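Local coordinates for protection of telomeres protein 1 (Schizosaccharomyces pombe, PDB 7CUI) that protects the single-stranded 3'-end telomeric overhang by binding it at the consensus GGTTAC sequence and regulates telomerase and telomere length, this chain being its C-terminal part, at residues Tyr78-Ala83 against Cys115-His120; Lys63-Phe68 against Leu125-Arg130. All blocks are in the same frame, centred on the assembly; numbering follows the deposited sequence.

Interaction 1 (Tyr78-Ala83 against Cys115-His120); sequences YVWMFA and CNLADH
Asn-116, whose backbone lies over the ring of Tyr-78, has a carbonyl oxygen gripped twice: ND1 of His-120 donates to Asn-116 O at 2.7 Å in a nearly straight bond (169°), and the backbone N of Asp-119 adds a weak one. These bonds brace the loop internally just before helix 121-135, whose N-cap is His-120, and the loop lies against strand 77-87 of a curled sheet with the strand order of an OB fold. ND1 stands 32° out of the carbonyl plane, while Asn-116 O lies in the imidazole plane, at its edge.

The Cys-115–Asn-116 peptide link covers one face of the Tyr-78 ring, with Asn-116 N over the ring centre and Cys-115 C displaced toward the rim, 3.5 Å from Tyr-78 CG. Tyr-78 reaches it because CG stands anti to the carbonyl carbon (chi1 -70°). Farther out, Asn-116 CB sits 3.4 Å from Tyr-78 OH. An alanine in place of Tyr-78 removes the ring, and the peptide link would probably lose its aromatic cover.

Deeper in, Trp-80, which also touches Ala-103 and Ile-107 of helix 100-107, crosses Leu-117 at about a right angle, with CZ3 of Trp-80 3.9 Å from CD2 of Leu-117.

Interaction 2 (Lys63-Phe68 against Leu125-Arg130); sequences KSLTQF and LQLKER
Leu-65 and Lys-128 meet where a short 3-10 turn, breaking the course of strand 49-73, approaches the flank of helix 121-135. The two CA atoms are 7.4 Å apart, the shortest such separation across the pair of segments. CD1 of Leu-65 comes to 3.4 Å from CG of Lys-128, and the two side chains run at about a right angle. Leu-65 has CG anti to its carbonyl carbon (chi1 -65°), which sends the branch toward the helix, while its other methyl, CD2, lies over the rim of one face of the Phe-68 ring.

Leu-65, Phe-68 and Leu-127 make the buried, apolar side. Leu-127 pushes CD1 toward the turn, 4.0 Å from CD2 of Phe-68 and 4.1 Å from CB of the same residue. That methyl also lies 4.4 Å from CB of Leu-65, so a single branch of Leu-127 touches both Leu-65 and Phe-68. Phe-68 N is bonded to Leu-65 O at 3.1 Å, and both side chains start out toward the helix.

Lys-128 forms the partly exposed rim. There its CB and CG pack on Leu-65, and the chain then bends at chi3 and chi4, turning NZ toward Glu-139 of helix 138-148 in a long, weak ion pair.

Helix 121-135 belongs to the connection between strands 93-99 and 163-171, where OB folds commonly carry a helix. Around this contact, its Leu-131 and Trp-135 continue the cover of Phe-68, Trp-135 also touches Leu-65, and the Phe-68 ring stacks with Phe-82 of strand 77-87, joining helix and sheet.

In the fold
From the N terminus, strand 49-73 supplies residues 63-68, then turns into strand 77-87, which holds residues 78-83. Strand 93-99 and helix 100-107 follow before the chain returns as 115-120, closing interaction 1 over 31 residues; helix 121-135 then closes interaction 2 over 56. The smaller loop therefore lies wholly within the larger one. Centres 8 Å apart, the contacts meet through Met-81 N and Phe-68 O (3.1 Å, a probable hydrogen bond between neighbouring strands) and through Leu-117 CD2 against Leu-65 O. Together they tie the helical connection between strands 93-99 and 163-171 to strands 49-73 and 77-87 of an OB-type barrel.

Interaction 1 (Tyr78-Ala83 against Cys115-His120)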
ATOM      1  N   TYR A  78       9.505  14.890   6.204  1.00 36.69           N
ATOM      2  CA  TYR A  78       9.158  13.827   5.274  1.00 33.78           C
ATOM      3  C   TYR A  78       7.925  13.065   5.764  1.00 33.31           C
ATOM      4  O   TYR A  78       7.594  13.089   6.948  1.00 34.33           O
ATOM      5  CB  TYR A  78      10.351  12.886   5.083  1.00 31.86           C
ATOM      6  CG  TYR A  78      11.525  13.461   4.330  1.00 30.61           C
ATOM      7  CD1 TYR A  78      12.405  14.347   4.934  1.00 30.72           C
ATOM      8  CD2 TYR A  78      11.771  13.102   3.013  1.00 29.59           C
ATOM      9  CE1 TYR A  78      13.487  14.874   4.246  1.00 30.69           C
ATOM     10  CE2 TYR A  78      12.847  13.620   2.310  1.00 29.18           C
ATOM     11  CZ  TYR A  78      13.710  14.508   2.929  1.00 29.99           C
ATOM     12  OH  TYR A  78      14.776  15.010   2.238  1.00 30.69           O
ATOM     13  N   VAL A  79       7.246  12.386   4.832  1.00 31.73           N
ATOM     14  CA  VAL A  79       6.126  11.517   5.165  1.00 31.03           C
ATOM     15  C   VAL A  79       6.243  10.226   4.365  1.00 30.12           C
ATOM     16  O   VAL A  79       6.805  10.224   3.268  1.00 30.02           O
ATOM     17  CB  VAL A  79       4.748  12.172   4.934  1.00 31.95           C
ATOM     18  CG1 VAL A  79       4.454  13.274   5.943  1.00 31.97           C
ATOM     19  CG2 VAL A  79       4.554  12.648   3.500  1.00 31.88           C
ATOM     20  N   TRP A  80       5.691   9.148   4.938  1.00 28.51           N
ATOM     21  CA  TRP A  80       5.583   7.873   4.251  1.00 27.59           C
ATOM     22  C   TRP A  80       4.618   8.016   3.083  1.00 26.97           C
ATOM     23  O   TRP A  80       3.525   8.557   3.237  1.00 26.96           O
ATOM     24  CB  TRP A  80       5.083   6.771   5.193  1.00 26.95           C
ATOM     25  CG  TRP A  80       5.995   6.418   6.326  1.00 26.41           C
ATOM     26  CD1 TRP A  80       5.692   6.453   7.657  1.00 26.72           C
ATOM     27  CD2 TRP A  80       7.353   5.951   6.236  1.00 25.45           C
ATOM     28  NE1 TRP A  80       6.770   6.055   8.401  1.00 26.22           N
ATOM     29  CE2 TRP A  80       7.804   5.742   7.558  1.00 25.71           C
ATOM     30  CE3 TRP A  80       8.233   5.698   5.176  1.00 24.40           C
ATOM     31  CZ2 TRP A  80       9.089   5.278   7.843  1.00 25.44           C
ATOM     32  CZ3 TRP A  80       9.506   5.251   5.457  1.00 24.10           C
ATOM     33  CH2 TRP A  80       9.925   5.046   6.773  1.00 24.31           C
HETATM   34  N   MSE A  81       5.034   7.511   1.921  1.00 27.46           N
HETATM   35  CA  MSE A  81       4.132   7.370   0.795  1.00 29.28           C
HETATM   36  C   MSE A  81       4.658   6.302  -0.160  1.00 28.76           C
HETATM   37  O   MSE A  81       5.701   6.468  -0.789  1.00 28.30           O
HETATM   38  CB  MSE A  81       3.911   8.714   0.096  1.00 32.51           C
HETATM   39  CG  MSE A  81       2.883   8.631  -0.999  1.00 38.97           C
HETATM   40 SE   MSE A  81       2.954  10.221  -2.128  1.00 47.58          SE
HETATM   41  CE  MSE A  81       4.539  10.160  -3.292  1.00 41.13           C
ATOM     42  N   PHE A  82       3.914   5.196  -0.239  1.00 27.72           N
ATOM     43  CA  PHE A  82       4.211   4.105  -1.153  1.00 26.15           C
ATOM     44  C   PHE A  82       2.924   3.336  -1.435  1.00 26.77           C
ATOM     45  O   PHE A  82       1.921   3.523  -0.746  1.00 26.78           O
ATOM     46  CB  PHE A  82       5.322   3.207  -0.597  1.00 24.57           C
ATOM     47  CG  PHE A  82       5.073   2.652   0.785  1.00 23.22           C
ATOM     48  CD1 PHE A  82       5.503   3.339   1.911  1.00 22.46           C
ATOM     49  CD2 PHE A  82       4.422   1.435   0.964  1.00 22.93           C
ATOM     50  CE1 PHE A  82       5.281   2.825   3.181  1.00 22.28           C
ATOM     51  CE2 PHE A  82       4.204   0.924   2.237  1.00 22.26           C
ATOM     52  CZ  PHE A  82       4.638   1.618   3.346  1.00 22.34           C
ATOM     53  N   ALA A  83       2.964   2.480  -2.458  1.00 26.60           N
ATOM     54  CA  ALA A  83       1.796   1.706  -2.842  1.00 26.98           C
ATOM     55  C   ALA A  83       2.172   0.235  -2.999  1.00 27.02           C
ATOM     56  O   ALA A  83       3.224  -0.090  -3.548  1.00 28.35           O
ATOM     57  CB  ALA A  83       1.203   2.262  -4.112  1.00 27.40           C
ATOM     58  N   CYS A 115      12.008  10.134   6.750  1.00 27.49           N
ATOM     59  CA  CYS A 115      13.130  11.041   6.601  1.00 28.45           C
ATOM     60  C   CYS A 115      13.693  10.827   5.200  1.00 27.66           C
ATOM     61  O   CYS A 115      13.129  10.064   4.421  1.00 28.63           O
ATOM     62  CB  CYS A 115      14.191  10.750   7.656  1.00 28.67           C
ATOM     63  SG  CYS A 115      14.746   9.026   7.644  1.00 29.39           S
ATOM     64  N   ASN A 116      14.792  11.510   4.879  1.00 27.23           N
ATOM     65  CA  ASN A 116      15.533  11.215   3.666  1.00 25.13           C
ATOM     66  C   ASN A 116      16.210   9.857   3.848  1.00 23.69           C
ATOM     67  O   ASN A 116      17.169   9.738   4.604  1.00 23.99           O
ATOM     68  CB  ASN A 116      16.519  12.340   3.348  1.00 26.74           C
ATOM     69  CG  ASN A 116      17.030  12.275   1.928  1.00 27.43           C
ATOM     70  OD1 ASN A 116      16.839  13.206   1.151  1.00 30.15           O
ATOM     71  ND2 ASN A 116      17.679  11.177   1.579  1.00 27.08           N
ATOM     72  N   LEU A 117      15.701   8.831   3.160  1.00 21.35           N
ATOM     73  CA  LEU A 117      16.121   7.460   3.402  1.00 20.38           C
ATOM     74  C   LEU A 117      17.517   7.215   2.814  1.00 20.34           C
ATOM     75  O   LEU A 117      18.284   6.393   3.327  1.00 20.17           O
ATOM     76  CB  LEU A 117      15.066   6.520   2.807  1.00 20.32           C
ATOM     77  CG  LEU A 117      14.031   5.876   3.742  1.00 20.19           C
ATOM     78  CD1 LEU A 117      14.106   6.355   5.181  1.00 21.63           C
ATOM     79  CD2 LEU A 117      12.617   6.014   3.196  1.00 20.12           C
ATOM     80  N   ALA A 118      17.859   7.942   1.741  1.00 20.90           N
ATOM     81  CA  ALA A 118      19.185   7.839   1.148  1.00 21.95           C
ATOM     82  C   ALA A 118      20.260   8.195   2.174  1.00 22.42           C
ATOM     83  O   ALA A 118      21.321   7.574   2.184  1.00 23.02           O
ATOM     84  CB  ALA A 118      19.282   8.717  -0.075  1.00 21.83           C
ATOM     85  N   ASP A 119      19.971   9.177   3.041  1.00 23.59           N
ATOM     86  CA  ASP A 119      20.886   9.585   4.101  1.00 25.95           C
ATOM     87  C   ASP A 119      20.813   8.659   5.321  1.00 26.16           C
ATOM     88  O   ASP A 119      21.549   8.874   6.285  1.00 27.80           O
ATOM     89  CB  ASP A 119      20.617  11.018   4.576  1.00 27.89           C
ATOM     90  CG  ASP A 119      20.728  12.088   3.500  1.00 29.09           C
ATOM     91  OD1 ASP A 119      21.497  11.883   2.523  1.00 30.59           O
ATOM     92  OD2 ASP A 119      20.037  13.122   3.646  1.00 29.70           O
ATOM     93  N   HIS A 120      19.912   7.664   5.294  1.00 25.04           N
ATOM     94  CA  HIS A 120      19.752   6.745   6.413  1.00 24.85           C
ATOM     95  C   HIS A 120      19.853   5.294   5.945  1.00 24.15           C
ATOM     96  O   HIS A 120      18.856   4.574   5.900  1.00 23.06           O
ATOM     97  CB  HIS A 120      18.434   7.013   7.153  1.00 24.70           C
ATOM     98  CG  HIS A 120      18.381   8.344   7.818  1.00 25.62           C
ATOM     99  ND1 HIS A 120      18.056   9.494   7.126  1.00 25.86           N
ATOM    100  CD2 HIS A 120      18.606   8.719   9.095  1.00 26.18           C
ATOM    101  CE1 HIS A 120      18.080  10.523   7.950  1.00 26.41           C
ATOM    102  NE2 HIS A 120      18.425  10.074   9.163  1.00 26.50           N
TER

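Interaction 2 (Lys63-Phe68 against Leu125-Arg130)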
ATOM      1  N   LYS A  63      10.146   1.818  -6.674  1.00 25.94           N
ATOM      2  CA  LYS A  63      10.969   0.623  -6.724  1.00 25.31           C
ATOM      3  C   LYS A  63      12.107   0.681  -5.708  1.00 25.95           C
ATOM      4  O   LYS A  63      12.521  -0.364  -5.214  1.00 26.31           O
ATOM      5  CB  LYS A  63      11.472   0.373  -8.145  1.00 25.94           C
ATOM      6  CG  LYS A  63      10.377   0.141  -9.174  1.00 28.03           C
ATOM      7  CD  LYS A  63       9.462  -1.020  -8.834  1.00 27.80           C
ATOM      8  CE  LYS A  63       8.451  -1.274  -9.930  1.00 30.20           C
ATOM      9  NZ  LYS A  63       7.123  -1.606  -9.369  1.00 31.06           N
ATOM     10  N   SER A  64      12.618   1.886  -5.414  1.00 25.63           N
ATOM     11  CA  SER A  64      13.624   2.054  -4.373  1.00 26.32           C
ATOM     12  C   SER A  64      12.940   2.304  -3.042  1.00 25.64           C
ATOM     13  O   SER A  64      12.128   3.220  -2.937  1.00 27.26           O
ATOM     14  CB  SER A  64      14.547   3.196  -4.643  1.00 28.35           C
ATOM     15  OG  SER A  64      15.211   2.997  -5.867  1.00 36.00           O
ATOM     16  N   LEU A  65      13.329   1.525  -2.028  1.00 25.37           N
ATOM     17  CA  LEU A  65      12.890   1.760  -0.663  1.00 24.87           C
ATOM     18  C   LEU A  65      13.448   3.094  -0.182  1.00 24.88           C
ATOM     19  O   LEU A  65      12.944   3.688   0.770  1.00 25.85           O
ATOM     20  CB  LEU A  65      13.363   0.605   0.223  1.00 25.89           C
ATOM     21  CG  LEU A  65      12.750  -0.756  -0.097  1.00 28.94           C
ATOM     22  CD1 LEU A  65      12.838  -1.674   1.110  1.00 33.35           C
ATOM     23  CD2 LEU A  65      11.297  -0.608  -0.520  1.00 29.58           C
ATOM     24  N   THR A  66      14.479   3.563  -0.885  1.00 23.86           N
ATOM     25  CA  THR A  66      15.123   4.838  -0.626  1.00 23.80           C
ATOM     26  C   THR A  66      14.140   5.984  -0.862  1.00 23.82           C
ATOM     27  O   THR A  66      14.342   7.091  -0.363  1.00 24.65           O
ATOM     28  CB  THR A  66      16.424   4.882  -1.426  1.00 23.82           C
ATOM     29  OG1 THR A  66      17.407   4.540  -0.450  1.00 23.80           O
ATOM     30  CG2 THR A  66      16.717   6.219  -2.061  1.00 25.16           C
ATOM     31  N   GLN A  67      13.062   5.697  -1.601  1.00 22.91           N
ATOM     32  CA  GLN A  67      12.111   6.722  -1.993  1.00 23.89           C
ATOM     33  C   GLN A  67      10.768   6.480  -1.308  1.00 22.59           C
ATOM     34  O   GLN A  67       9.753   7.040  -1.717  1.00 22.69           O
ATOM     35  CB  GLN A  67      11.986   6.778  -3.519  1.00 24.66           C
ATOM     36  CG  GLN A  67      13.292   7.116  -4.226  1.00 26.57           C
ATOM     37  CD  GLN A  67      13.153   7.297  -5.719  1.00 29.46           C
ATOM     38  OE1 GLN A  67      13.927   6.748  -6.500  1.00 33.34           O
ATOM     39  NE2 GLN A  67      12.176   8.087  -6.134  1.00 32.39           N
ATOM     40  N   PHE A  68      10.770   5.664  -0.245  1.00 21.32           N
ATOM     41  CA  PHE A  68       9.539   5.307   0.445  1.00 21.24           C
ATOM     42  C   PHE A  68       9.038   6.436   1.347  1.00 22.66           C
ATOM     43  O   PHE A  68       7.908   6.381   1.820  1.00 25.26           O
ATOM     44  CB  PHE A  68       9.699   3.988   1.202  1.00 19.37           C
ATOM     45  CG  PHE A  68       9.137   2.782   0.493  1.00 18.39           C
ATOM     46  CD1 PHE A  68       9.306   2.611  -0.877  1.00 18.09           C
ATOM     47  CD2 PHE A  68       8.448   1.805   1.203  1.00 17.80           C
ATOM     48  CE1 PHE A  68       8.788   1.495  -1.521  1.00 17.52           C
ATOM     49  CE2 PHE A  68       7.932   0.690   0.558  1.00 17.07           C
ATOM     50  CZ  PHE A  68       8.104   0.537  -0.802  1.00 17.04           C
ATOM     51  N   LEU A 125      17.738  -0.405   5.715  1.00 26.49           N
ATOM     52  CA  LEU A 125      17.892  -1.835   5.955  1.00 27.62           C
ATOM     53  C   LEU A 125      16.823  -2.331   6.931  1.00 27.74           C
ATOM     54  O   LEU A 125      16.273  -3.415   6.755  1.00 28.63           O
ATOM     55  CB  LEU A 125      19.308  -2.132   6.470  1.00 31.16           C
ATOM     56  CG  LEU A 125      20.302  -2.757   5.483  1.00 34.17           C
ATOM     57  CD1 LEU A 125      19.901  -2.541   4.026  1.00 36.10           C
ATOM     58  CD2 LEU A 125      21.714  -2.234   5.724  1.00 34.81           C
ATOM     59  N   GLN A 126      16.506  -1.515   7.941  1.00 27.02           N
ATOM     60  CA  GLN A 126      15.523  -1.874   8.952  1.00 27.29           C
ATOM     61  C   GLN A 126      14.124  -1.920   8.341  1.00 27.33           C
ATOM     62  O   GLN A 126      13.312  -2.765   8.721  1.00 30.15           O
ATOM     63  CB  GLN A 126      15.580  -0.898  10.126  1.00 28.08           C
ATOM     64  CG  GLN A 126      16.721  -1.184  11.089  1.00 32.16           C
ATOM     65  CD  GLN A 126      17.156   0.046  11.849  1.00 36.03           C
ATOM     66  OE1 GLN A 126      16.417   1.020  11.984  1.00 40.89           O
ATOM     67  NE2 GLN A 126      18.377   0.012  12.357  1.00 40.05           N
ATOM     68  N   LEU A 127      13.857  -1.001   7.405  1.00 24.79           N
ATOM     69  CA  LEU A 127      12.604  -0.939   6.671  1.00 24.29           C
ATOM     70  C   LEU A 127      12.468  -2.199   5.816  1.00 24.89           C
ATOM     71  O   LEU A 127      11.416  -2.834   5.826  1.00 25.29           O
ATOM     72  CB  LEU A 127      12.644   0.307   5.779  1.00 22.88           C
ATOM     73  CG  LEU A 127      11.337   1.034   5.455  1.00 22.25           C
ATOM     74  CD1 LEU A 127      11.305   1.406   3.986  1.00 21.95           C
ATOM     75  CD2 LEU A 127      10.092   0.250   5.832  1.00 22.44           C
ATOM     76  N   LYS A 128      13.537  -2.544   5.079  1.00 25.37           N
ATOM     77  CA  LYS A 128      13.576  -3.742   4.255  1.00 27.10           C
ATOM     78  C   LYS A 128      13.160  -4.947   5.090  1.00 27.49           C
ATOM     79  O   LYS A 128      12.307  -5.724   4.672  1.00 28.95           O
ATOM     80  CB  LYS A 128      14.984  -3.992   3.701  1.00 29.86           C
ATOM     81  CG  LYS A 128      15.119  -3.988   2.185  1.00 33.61           C
ATOM     82  CD  LYS A 128      16.268  -4.853   1.694  1.00 37.30           C
ATOM     83  CE  LYS A 128      17.563  -4.105   1.451  1.00 44.14           C
ATOM     84  NZ  LYS A 128      17.442  -3.119   0.349  1.00 50.31           N
ATOM     85  N   GLU A 129      13.770  -5.073   6.275  1.00 28.20           N
ATOM     86  CA  GLU A 129      13.613  -6.245   7.122  1.00 30.00           C
ATOM     87  C   GLU A 129      12.178  -6.339   7.630  1.00 28.17           C
ATOM     88  O   GLU A 129      11.638  -7.435   7.752  1.00 29.80           O
ATOM     89  CB  GLU A 129      14.638  -6.249   8.257  1.00 33.83           C
ATOM     90  CG  GLU A 129      16.025  -6.681   7.804  1.00 40.97           C
ATOM     91  CD  GLU A 129      17.126  -6.513   8.840  1.00 51.19           C
ATOM     92  OE1 GLU A 129      18.233  -7.060   8.619  1.00 59.64           O
ATOM     93  OE2 GLU A 129      16.880  -5.835   9.867  1.00 61.29           O
ATOM     94  N   ARG A 130      11.564  -5.181   7.885  1.00 24.65           N
ATOM     95  CA  ARG A 130      10.196  -5.142   8.372  1.00 24.83           C
ATOM     96  C   ARG A 130       9.229  -5.520   7.251  1.00 23.62           C
ATOM     97  O   ARG A 130       8.330  -6.332   7.457  1.00 24.28           O
ATOM     98  CB  ARG A 130       9.869  -3.767   8.958  1.00 25.50           C
ATOM     99  CG  ARG A 130       8.690  -3.787   9.918  1.00 28.63           C
ATOM    100  CD  ARG A 130       9.126  -3.532  11.343  1.00 33.44           C
ATOM    101  NE  ARG A 130       8.019  -3.629  12.286  1.00 37.15           N
ATOM    102  CZ  ARG A 130       7.831  -4.648  13.111  1.00 38.61           C
ATOM    103  NH1 ARG A 130       8.678  -5.664  13.111  1.00 41.92           N
ATOM    104  NH2 ARG A 130       6.801  -4.645  13.937  1.00 41.54           N
TER